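Local structure of LYND (Lyngbya aestuarii, 4V1T) at residues L7-H12 against P44-Q49; L557-R562 against H672-P677; G602-A607 against L628-A633. The protein probably catalyses the ATP-dependent cyclodehydration of cysteines in a precursor peptide to thiazolines, as a YcaO-type heterocyclase. All coordinates share one frame; numbering follows the deposited sequence.

Contact 1: residues L7-H12 against P44-Q49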
loop_
_atom_site.group_PDB
_atom_site.type_symbol
_atom_site.label_atom_id
_atom_site.label_comp_id
_atom_site.label_asym_id
_atom_site.label_seq_id
_atom_site.Cartn_x
_atom_site.Cartn_y
_atom_site.Cartn_z
ATOM N N LEU B 7 37.307 25.014 4.311
ATOM C CA LEU B 7 36.729 23.842 4.954
ATOM C C LEU B 7 35.398 24.190 5.595
ATOM O O LEU B 7 35.209 25.288 6.109
ATOM C CB LEU B 7 37.677 23.291 6.014
ATOM C CG LEU B 7 39.045 22.831 5.525
ATOM C CD1 LEU B 7 39.895 22.448 6.720
ATOM C CD2 LEU B 7 38.907 21.659 4.562
ATOM N N GLN B 8 34.465 23.253 5.546
ATOM C CA GLN B 8 33.192 23.437 6.214
ATOM C C GLN B 8 32.477 22.111 6.423
ATOM O O GLN B 8 32.560 21.196 5.603
ATOM C CB GLN B 8 32.286 24.391 5.427
ATOM C CG GLN B 8 31.792 23.862 4.092
ATOM C CD GLN B 8 30.684 24.721 3.482
ATOM O OE1 GLN B 8 30.122 25.609 4.126
ATOM N NE2 GLN B 8 30.364 24.443 2.231
ATOM N N ILE B 9 31.784 22.011 7.550
ATOM C CA ILE B 9 30.805 20.967 7.726
ATOM C C ILE B 9 29.736 21.241 6.677
ATOM O O ILE B 9 29.334 22.382 6.446
ATOM C CB ILE B 9 30.194 20.957 9.130
ATOM C CG1 ILE B 9 31.278 20.749 10.192
ATOM C CG2 ILE B 9 29.155 19.855 9.246
ATOM C CD1 ILE B 9 32.069 19.456 10.063
ATOM N N GLN B 10 29.292 20.186 6.024
ATOM C CA GLN B 10 28.402 20.340 4.886
ATOM C C GLN B 10 27.193 21.190 5.223
ATOM O O GLN B 10 26.560 20.978 6.251
ATOM C CB GLN B 10 27.992 18.977 4.315
ATOM C CG GLN B 10 27.752 17.844 5.303
ATOM C CD GLN B 10 28.124 16.509 4.682
ATOM O OE1 GLN B 10 29.079 16.421 3.903
ATOM N NE2 GLN B 10 27.364 15.473 4.992
ATOM N N PRO B 11 26.888 22.167 4.353
ATOM C CA PRO B 11 26.063 23.325 4.707
ATOM C C PRO B 11 24.577 23.063 4.881
ATOM O O PRO B 11 23.845 23.994 5.212
ATOM C CB PRO B 11 26.303 24.288 3.545
ATOM C CG PRO B 11 26.624 23.417 2.397
ATOM C CD PRO B 11 27.386 22.259 2.968
ATOM N N HIS B 12 24.129 21.827 4.682
ATOM C CA HIS B 12 22.718 21.523 4.884
ATOM C C HIS B 12 22.455 21.273 6.368
ATOM O O HIS B 12 21.312 21.211 6.800
ATOM C CB HIS B 12 22.276 20.338 4.018
ATOM C CG HIS B 12 22.876 19.023 4.407
ATOM N ND1 HIS B 12 22.320 18.216 5.371
ATOM C CD2 HIS B 12 23.959 18.357 3.939
ATOM C CE1 HIS B 12 23.039 17.116 5.491
ATOM N NE2 HIS B 12 24.037 17.176 4.630
ATOM N N PRO B 44 32.716 25.292 15.339
ATOM C CA PRO B 44 32.294 26.639 14.942
ATOM C C PRO B 44 33.223 27.306 13.922
ATOM O O PRO B 44 32.840 28.317 13.341
ATOM C CB PRO B 44 32.284 27.421 16.265
ATOM C CG PRO B 44 33.094 26.625 17.203
ATOM C CD PRO B 44 32.971 25.195 16.787
ATOM N N LEU B 45 34.409 26.737 13.704
ATOM C CA LEU B 45 35.364 27.263 12.722
ATOM C C LEU B 45 35.278 26.534 11.378
ATOM O O LEU B 45 36.101 26.765 10.487
ATOM C CB LEU B 45 36.795 27.170 13.261
ATOM C CG LEU B 45 37.030 27.748 14.663
ATOM C CD1 LEU B 45 38.503 27.686 15.021
ATOM C CD2 LEU B 45 36.507 29.176 14.778
ATOM N N LEU B 46 34.294 25.649 11.249
ATOM C CA LEU B 46 34.058 24.914 10.019
ATOM C C LEU B 46 32.739 25.359 9.398
ATOM O O LEU B 46 31.914 24.548 9.015
ATOM C CB LEU B 46 34.044 23.413 10.299
ATOM C CG LEU B 46 35.363 22.804 10.779
ATOM C CD1 LEU B 46 35.161 21.343 11.132
ATOM C CD2 LEU B 46 36.430 22.936 9.702
ATOM N N ASN B 47 32.550 26.667 9.313
ATOM C CA ASN B 47 31.331 27.238 8.762
ATOM C C ASN B 47 31.537 27.746 7.337
ATOM O O ASN B 47 30.594 28.191 6.696
ATOM C CB ASN B 47 30.826 28.367 9.658
ATOM C CG ASN B 47 31.869 29.440 9.893
ATOM O OD1 ASN B 47 32.956 29.415 9.309
ATOM N ND2 ASN B 47 31.547 30.391 10.765
ATOM N N GLY B 48 32.774 27.684 6.853
ATOM C CA GLY B 48 33.094 28.058 5.487
ATOM C C GLY B 48 33.929 29.320 5.347
ATOM O O GLY B 48 34.308 29.683 4.233
ATOM N N GLN B 49 34.221 29.987 6.464
ATOM C CA GLN B 49 35.008 31.226 6.450
ATOM C C GLN B 49 36.501 30.972 6.681
ATOM O O GLN B 49 37.282 31.919 6.736
ATOM C CB GLN B 49 34.513 32.208 7.523
ATOM C CG GLN B 49 33.005 32.404 7.603
ATOM C CD GLN B 49 32.601 33.336 8.739
ATOM O OE1 GLN B 49 33.098 33.224 9.862
ATOM N NE2 GLN B 49 31.695 34.261 8.450
HETATM O O HOH W 1 35.468 27.238 7.885
#

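Contact 2: residues L557-R562 against H672-P677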
loop_
_atom_site.group_PDB
_atom_site.type_symbol
_atom_site.label_atom_id
_atom_site.label_comp_id
_atom_site.label_asym_id
_atom_site.label_seq_id
_atom_site.Cartn_x
_atom_site.Cartn_y
_atom_site.Cartn_z
ATOM N N LEU B 557 -20.665 -30.473 -19.768
ATOM C CA LEU B 557 -21.386 -31.734 -19.682
ATOM C C LEU B 557 -22.661 -31.560 -18.881
ATOM O O LEU B 557 -23.746 -31.956 -19.317
ATOM C CB LEU B 557 -20.506 -32.806 -19.027
ATOM C CG LEU B 557 -19.252 -33.246 -19.797
ATOM C CD1 LEU B 557 -18.534 -34.358 -19.053
ATOM C CD2 LEU B 557 -19.573 -33.688 -21.219
ATOM N N TRP B 558 -22.524 -30.962 -17.704
ATOM C CA TRP B 558 -23.650 -30.764 -16.803
ATOM C C TRP B 558 -24.694 -29.828 -17.389
ATOM O O TRP B 558 -25.887 -30.151 -17.420
ATOM C CB TRP B 558 -23.151 -30.220 -15.464
ATOM C CG TRP B 558 -24.197 -29.509 -14.651
ATOM C CD1 TRP B 558 -25.325 -30.046 -14.104
ATOM C CD2 TRP B 558 -24.185 -28.124 -14.275
ATOM N NE1 TRP B 558 -26.030 -29.073 -13.422
ATOM C CE2 TRP B 558 -25.344 -27.891 -13.506
ATOM C CE3 TRP B 558 -23.304 -27.064 -14.511
ATOM C CZ2 TRP B 558 -25.647 -26.635 -12.982
ATOM C CZ3 TRP B 558 -23.604 -25.821 -13.989
ATOM C CH2 TRP B 558 -24.767 -25.615 -13.233
ATOM N N TRP B 559 -24.239 -28.676 -17.866
ATOM C CA TRP B 559 -25.138 -27.616 -18.302
ATOM C C TRP B 559 -25.958 -27.968 -19.541
ATOM O O TRP B 559 -27.168 -27.752 -19.582
ATOM C CB TRP B 559 -24.336 -26.344 -18.578
ATOM C CG TRP B 559 -25.184 -25.197 -19.000
ATOM C CD1 TRP B 559 -25.494 -24.835 -20.280
ATOM C CD2 TRP B 559 -25.843 -24.262 -18.150
ATOM N NE1 TRP B 559 -26.300 -23.727 -20.277
ATOM C CE2 TRP B 559 -26.529 -23.355 -18.980
ATOM C CE3 TRP B 559 -25.913 -24.093 -16.762
ATOM C CZ2 TRP B 559 -27.283 -22.307 -18.470
ATOM C CZ3 TRP B 559 -26.662 -23.053 -16.258
ATOM C CH2 TRP B 559 -27.340 -22.172 -17.109
ATOM N N TYR B 560 -25.298 -28.495 -20.563
ATOM C CA TYR B 560 -25.944 -28.679 -21.855
ATOM C C TYR B 560 -26.711 -29.991 -21.947
ATOM O O TYR B 560 -27.661 -30.098 -22.723
ATOM C CB TYR B 560 -24.911 -28.561 -22.979
ATOM C CG TYR B 560 -24.404 -27.150 -23.103
ATOM C CD1 TYR B 560 -25.191 -26.148 -23.684
ATOM C CD2 TYR B 560 -23.163 -26.791 -22.583
ATOM C CE1 TYR B 560 -24.734 -24.845 -23.761
ATOM C CE2 TYR B 560 -22.703 -25.498 -22.662
ATOM C CZ TYR B 560 -23.488 -24.528 -23.247
ATOM O OH TYR B 560 -23.011 -23.241 -23.308
ATOM N N ASN B 561 -26.318 -30.982 -21.154
ATOM C CA ASN B 561 -27.134 -32.183 -21.000
ATOM C C ASN B 561 -28.193 -31.970 -19.917
ATOM O O ASN B 561 -29.062 -32.805 -19.733
ATOM C CB ASN B 561 -26.272 -33.396 -20.661
ATOM C CG ASN B 561 -25.319 -33.767 -21.781
ATOM O OD1 ASN B 561 -25.711 -34.398 -22.764
ATOM N ND2 ASN B 561 -24.058 -33.389 -21.632
ATOM N N ARG B 562 -28.107 -30.841 -19.213
ATOM C CA ARG B 562 -29.021 -30.509 -18.128
ATOM C C ARG B 562 -29.136 -31.669 -17.149
ATOM O O ARG B 562 -30.223 -32.154 -16.843
ATOM C CB ARG B 562 -30.389 -30.102 -18.677
ATOM C CG ARG B 562 -30.360 -28.754 -19.386
ATOM C CD ARG B 562 -31.728 -28.356 -19.911
ATOM N NE ARG B 562 -32.013 -28.942 -21.218
ATOM C CZ ARG B 562 -33.071 -28.631 -21.961
ATOM N NH1 ARG B 562 -33.943 -27.735 -21.527
ATOM N NH2 ARG B 562 -33.251 -29.202 -23.148
ATOM N N HIS B 672 -34.857 -23.863 -14.323
ATOM C CA HIS B 672 -33.640 -24.663 -14.483
ATOM C C HIS B 672 -33.440 -25.595 -13.286
ATOM O O HIS B 672 -32.608 -25.332 -12.426
ATOM C CB HIS B 672 -32.426 -23.747 -14.638
ATOM C CG HIS B 672 -32.623 -22.651 -15.637
ATOM N ND1 HIS B 672 -32.369 -22.813 -16.983
ATOM C CD2 HIS B 672 -33.067 -21.381 -15.487
ATOM C CE1 HIS B 672 -32.641 -21.687 -17.619
ATOM N NE2 HIS B 672 -33.072 -20.801 -16.736
ATOM N N PRO B 673 -34.219 -26.687 -13.223
ATOM C CA PRO B 673 -34.156 -27.614 -12.082
ATOM C C PRO B 673 -32.818 -28.334 -11.943
ATOM O O PRO B 673 -32.514 -28.866 -10.871
ATOM C CB PRO B 673 -35.279 -28.617 -12.381
ATOM C CG PRO B 673 -35.468 -28.552 -13.847
ATOM C CD PRO B 673 -35.163 -27.146 -14.258
ATOM N N TYR B 674 -32.029 -28.341 -13.013
ATOM C CA TYR B 674 -30.695 -28.918 -12.984
ATOM C C TYR B 674 -29.693 -28.050 -12.196
ATOM O O TYR B 674 -28.507 -28.386 -12.112
ATOM C CB TYR B 674 -30.181 -29.146 -14.409
ATOM C CG TYR B 674 -30.228 -27.915 -15.298
ATOM C CD1 TYR B 674 -31.364 -27.611 -16.037
ATOM C CD2 TYR B 674 -29.134 -27.066 -15.405
ATOM C CE1 TYR B 674 -31.413 -26.490 -16.842
ATOM C CE2 TYR B 674 -29.172 -25.946 -16.210
ATOM C CZ TYR B 674 -30.311 -25.664 -16.922
ATOM O OH TYR B 674 -30.347 -24.553 -17.719
ATOM N N LEU B 675 -30.167 -26.943 -11.626
ATOM C CA LEU B 675 -29.340 -26.085 -10.783
ATOM C C LEU B 675 -29.350 -26.530 -9.328
ATOM O O LEU B 675 -28.375 -26.325 -8.606
ATOM C CB LEU B 675 -29.810 -24.633 -10.864
ATOM C CG LEU B 675 -29.526 -23.865 -12.157
ATOM C CD1 LEU B 675 -30.024 -22.439 -12.003
ATOM C CD2 LEU B 675 -28.050 -23.864 -12.517
ATOM N N LEU B 676 -30.453 -27.125 -8.888
ATOM C CA LEU B 676 -30.553 -27.567 -7.508
ATOM C C LEU B 676 -30.243 -29.054 -7.445
ATOM O O LEU B 676 -30.427 -29.773 -8.426
ATOM C CB LEU B 676 -31.926 -27.235 -6.921
ATOM C CG LEU B 676 -33.163 -27.831 -7.578
ATOM C CD1 LEU B 676 -33.462 -29.212 -7.005
ATOM C CD2 LEU B 676 -34.342 -26.892 -7.375
ATOM N N PRO B 677 -29.739 -29.524 -6.300
ATOM C CA PRO B 677 -29.335 -30.926 -6.235
ATOM C C PRO B 677 -30.518 -31.881 -6.238
ATOM O O PRO B 677 -31.582 -31.542 -5.719
ATOM C CB PRO B 677 -28.578 -31.001 -4.915
ATOM C CG PRO B 677 -29.195 -29.929 -4.069
ATOM C CD PRO B 677 -29.551 -28.826 -5.016
#

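Contact 3: residues G602-A607 against L628-A633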
loop_
_atom_site.group_PDB
_atom_site.type_symbol
_atom_site.label_atom_id
_atom_site.label_comp_id
_atom_site.label_asym_id
_atom_site.label_seq_id
_atom_site.Cartn_x
_atom_site.Cartn_y
_atom_site.Cartn_z
ATOM N N GLY B 602 -11.938 -37.771 -13.196
ATOM C CA GLY B 602 -11.909 -38.018 -11.763
ATOM C C GLY B 602 -11.289 -36.892 -10.954
ATOM O O GLY B 602 -11.099 -37.024 -9.744
ATOM N N ILE B 603 -10.960 -35.791 -11.621
ATOM C CA ILE B 603 -10.426 -34.614 -10.948
ATOM C C ILE B 603 -11.597 -33.807 -10.410
ATOM O O ILE B 603 -12.459 -33.400 -11.176
ATOM C CB ILE B 603 -9.590 -33.741 -11.901
ATOM C CG1 ILE B 603 -8.403 -34.550 -12.451
ATOM C CG2 ILE B 603 -9.107 -32.489 -11.179
ATOM C CD1 ILE B 603 -7.597 -33.832 -13.519
ATOM N N PRO B 604 -11.632 -33.563 -9.091
ATOM C CA PRO B 604 -12.833 -32.927 -8.554
ATOM C C PRO B 604 -13.129 -31.560 -9.166
ATOM O O PRO B 604 -12.257 -30.702 -9.266
ATOM C CB PRO B 604 -12.549 -32.809 -7.054
ATOM C CG PRO B 604 -11.130 -33.169 -6.857
ATOM C CD PRO B 604 -10.657 -33.919 -8.046
ATOM N N ALA B 605 -14.376 -31.386 -9.574
ATOM C CA ALA B 605 -14.838 -30.159 -10.179
ATOM C C ALA B 605 -16.208 -29.868 -9.609
ATOM O O ALA B 605 -17.019 -30.782 -9.422
ATOM C CB ALA B 605 -14.905 -30.300 -11.693
ATOM N N PHE B 606 -16.470 -28.600 -9.332
ATOM C CA PHE B 606 -17.706 -28.227 -8.671
ATOM C C PHE B 606 -18.354 -26.986 -9.259
ATOM O O PHE B 606 -17.696 -26.164 -9.893
ATOM C CB PHE B 606 -17.434 -28.008 -7.186
ATOM C CG PHE B 606 -16.905 -29.222 -6.489
ATOM C CD1 PHE B 606 -17.773 -30.142 -5.922
ATOM C CD2 PHE B 606 -15.542 -29.445 -6.401
ATOM C CE1 PHE B 606 -17.288 -31.265 -5.275
ATOM C CE2 PHE B 606 -15.051 -30.563 -5.753
ATOM C CZ PHE B 606 -15.922 -31.477 -5.195
ATOM N N ALA B 607 -19.659 -26.871 -9.036
ATOM C CA ALA B 607 -20.401 -25.656 -9.337
ATOM C C ALA B 607 -21.024 -25.116 -8.057
ATOM O O ALA B 607 -21.789 -25.806 -7.391
ATOM C CB ALA B 607 -21.476 -25.932 -10.363
ATOM N N LEU B 628 -6.997 -30.749 -8.021
ATOM C CA LEU B 628 -6.750 -32.108 -7.558
ATOM C C LEU B 628 -7.282 -32.249 -6.131
ATOM O O LEU B 628 -7.796 -33.294 -5.745
ATOM C CB LEU B 628 -5.259 -32.459 -7.645
ATOM C CG LEU B 628 -4.718 -32.736 -9.061
ATOM C CD1 LEU B 628 -3.211 -32.930 -9.040
ATOM C CD2 LEU B 628 -5.384 -33.952 -9.693
ATOM N N ASP B 629 -7.172 -31.169 -5.369
ATOM C CA ASP B 629 -7.663 -31.109 -3.996
ATOM C C ASP B 629 -9.093 -30.585 -3.996
ATOM O O ASP B 629 -9.316 -29.423 -4.333
ATOM C CB ASP B 629 -6.771 -30.195 -3.154
ATOM C CG ASP B 629 -7.126 -30.220 -1.674
ATOM O OD1 ASP B 629 -8.235 -30.669 -1.314
ATOM O OD2 ASP B 629 -6.283 -29.783 -0.859
ATOM N N PRO B 630 -10.066 -31.438 -3.622
ATOM C CA PRO B 630 -11.471 -31.037 -3.724
ATOM C C PRO B 630 -11.804 -29.865 -2.818
ATOM O O PRO B 630 -12.719 -29.100 -3.127
ATOM C CB PRO B 630 -12.234 -32.295 -3.289
ATOM C CG PRO B 630 -11.274 -33.040 -2.435
ATOM C CD PRO B 630 -9.921 -32.773 -3.015
ATOM N N THR B 631 -11.067 -29.733 -1.713
ATOM C CA THR B 631 -11.239 -28.612 -0.814
ATOM C C THR B 631 -10.979 -27.305 -1.559
ATOM O O THR B 631 -11.752 -26.352 -1.444
ATOM C CB THR B 631 -10.301 -28.719 0.410
ATOM O OG1 THR B 631 -10.632 -29.890 1.170
ATOM C CG2 THR B 631 -10.425 -27.516 1.295
ATOM N N ILE B 632 -9.897 -27.275 -2.333
ATOM C CA ILE B 632 -9.530 -26.083 -3.087
ATOM C C ILE B 632 -10.509 -25.869 -4.239
ATOM O O ILE B 632 -10.846 -24.737 -4.574
ATOM C CB ILE B 632 -8.093 -26.171 -3.652
ATOM C CG1 ILE B 632 -7.077 -26.545 -2.551
ATOM C CG2 ILE B 632 -7.699 -24.861 -4.334
ATOM C CD1 ILE B 632 -7.107 -25.666 -1.315
ATOM N N ALA B 633 -10.956 -26.962 -4.846
ATOM C CA ALA B 633 -11.881 -26.884 -5.969
ATOM C C ALA B 633 -13.183 -26.212 -5.535
ATOM O O ALA B 633 -13.686 -25.322 -6.215
ATOM C CB ALA B 633 -12.153 -28.270 -6.536
#

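Contact 1: residues L7-H12 against P44-Q49
Leu46 makes the largest share of this contact, against Leu7, Gln8 and Ile9, and one residue before it a water bridges Leu45 to the strand. Leu45 O lies 2.7 Å from water 1, which is equally close to Leu7 O and accepts from Gly48 N, so a single solvent molecule ties the strand to both ends of the turn. At Leu46 the backbone takes over: Ile9 N donates to Leu46 O over 2.9 Å with an N-H...O angle of 151°, the donor tilted from the carbonyl plane. The same oxygen takes a CA-H...O contact from Gln8 CA. The side chain of Leu46, with CG anti to its carbonyl carbon (chi1 -65°), spreads its two methyls over the strand. CD2 rests 3.9 Å from Leu7 CB, while the side chains of Leu46 and Ile9 cross obliquely, Leu46 CD1 3.8 Å from Ile9 CD1. All three residues also touch helix 65-78, at Leu72 or Leu75.

Asn47 turns its side chain from the strand and serves its own segment: OD1 accepts from Gln49 N at 3.2 Å, an Asx turn that bends the chain. Gly48 follows with a positive phi of 111°, its CA 3.5 Å from Leu7 O in a CA-H...O contact. Gln8 CB packs 3.6 Å from Gly48 N. Beyond the turn, Tyr50 bonds to the Leu7 backbone and Thr82 to that of Gln8, making 6-9 the middle strand between 50-51 and 81-83. This small antiparallel sheet backed by helices belongs to the winged helix-turn-helix domain, a fold that in related peptide-modifying enzymes recognises the leader of the substrate.

Contact 2: residues L557-R562 against H672-P677
Arg562 and Tyr674 bring the two backbones nearest, their CA atoms 5.6 Å apart, where the end of helix 538-561 meets the irregular loop 672-677. Arg562 has left the helix with a positive phi (50°) as the C-prime residue of a Schellman motif that ends it. Trp558 NE1 donates to Tyr674 O over 2.9 Å, the oxygen lying in the indole plane at the ring edge. Tyr674 CG stands between the backbone N and the carbonyl carbon (chi1 54°), which lays the ring against two neighbours in different ways. Its edge points at the face of the six-membered ring of Trp559 in a T-shaped pair, centroids 5.3 Å apart and planes at 89°, while Arg562 CG sits over a face of the Tyr674 ring, 3.8 Å from its centroid, as a CH-pi contact.

In the YcaO domain this corner joins the helix to the C-terminal tail, since Asn769 ND2 bonds both Trp559 O and Tyr674 OH, and Trp559 NE1 reaches Thr771 O. The phenol also pairs with His672 ND1 at 2.8 Å, either atom being a possible donor. Two polar partners therefore fix the hydroxyl that lies over the Trp559 face. A leucine in place of Tyr674 would probably leave His672 ND1 and Asn769 ND2 without the hydroxyl they share and free the Trp559 indole and the Arg562 chain to shift.

Leu675 CD2 reaches both indoles, 3.7 Å from Trp558 CZ2 and 4.1 Å from Trp559 CZ3. Its carbonyl accepts from Trp593 NE1, linking the loop to strand 590-596.

Contact 3: residues G602-A607 against L628-A633
Phe606, with CG anti to its carbonyl carbon (chi1 -60°), turns the edge of its ring to Ala633, CD2 standing 3.6 Å from Ala633 CB with the methyl in the ring plane. That methyl also meets the backbone of the facing segment, 3.7 Å from Pro604 O. Beside it two prolines pack ring to ring, Pro604 CB 3.8 Å from Pro630 CB, and Pro604 CG reaches on to Leu628 O at 3.5 Å. At the far end Ile603 CG1 and Leu628 CD2 meet at 4.1 Å, the leucine starting away from the facing segment and bringing its tip back. No hydrogen bond crosses between the segments; side chains meet through apolar atoms, some carbons resting on carbonyl oxygens.

The arrangement is a beta hairpin running into a helix: strand 605-612 pairs antiparallel with 621-626, and the helix that follows folds its first turn back on the entry of the earlier strand. Asp629 is the N-cap, its OD1 accepting from Thr631 N at 3.0 Å from above the carboxylate plane. Pro630 follows in the first turn, against Pro604.

Further out, backbone bonds of Pro604 with His627 and of Phe606 with Gly625 set the strand against the hairpin partner. Tyr689 meets the Phe606 ring and touches Pro604, while Met547 of helix 538-561 lies against both Ile603 and Leu628. The side chain of Ala633 is about 11 Å from bound ADP and from a magnesium ion.

How the contacts relate
Contact 1 stands apart in the winged helix-turn-helix domain, its nearest atoms about 53 Å from contact 3 and about 66 Å from contact 2, across the centre of the chain. It is partly buried and relies on backbone bonding, a bridging water and aliphatic packing. Contacts 2 and 3 are buried in the YcaO domain and touch each other, Trp558 CZ3 lying 4.2 Å from Ala607 CB. Both involve helix 538-561: contact 2 uses its C-terminal end, whereas contact 3 packs on its earlier residues. Their chemistry differs: aromatic rings and polar ties to the C-terminal tail dominate contact 2, but prolines, aliphatic side chains and one phenylalanine edge make contact 3.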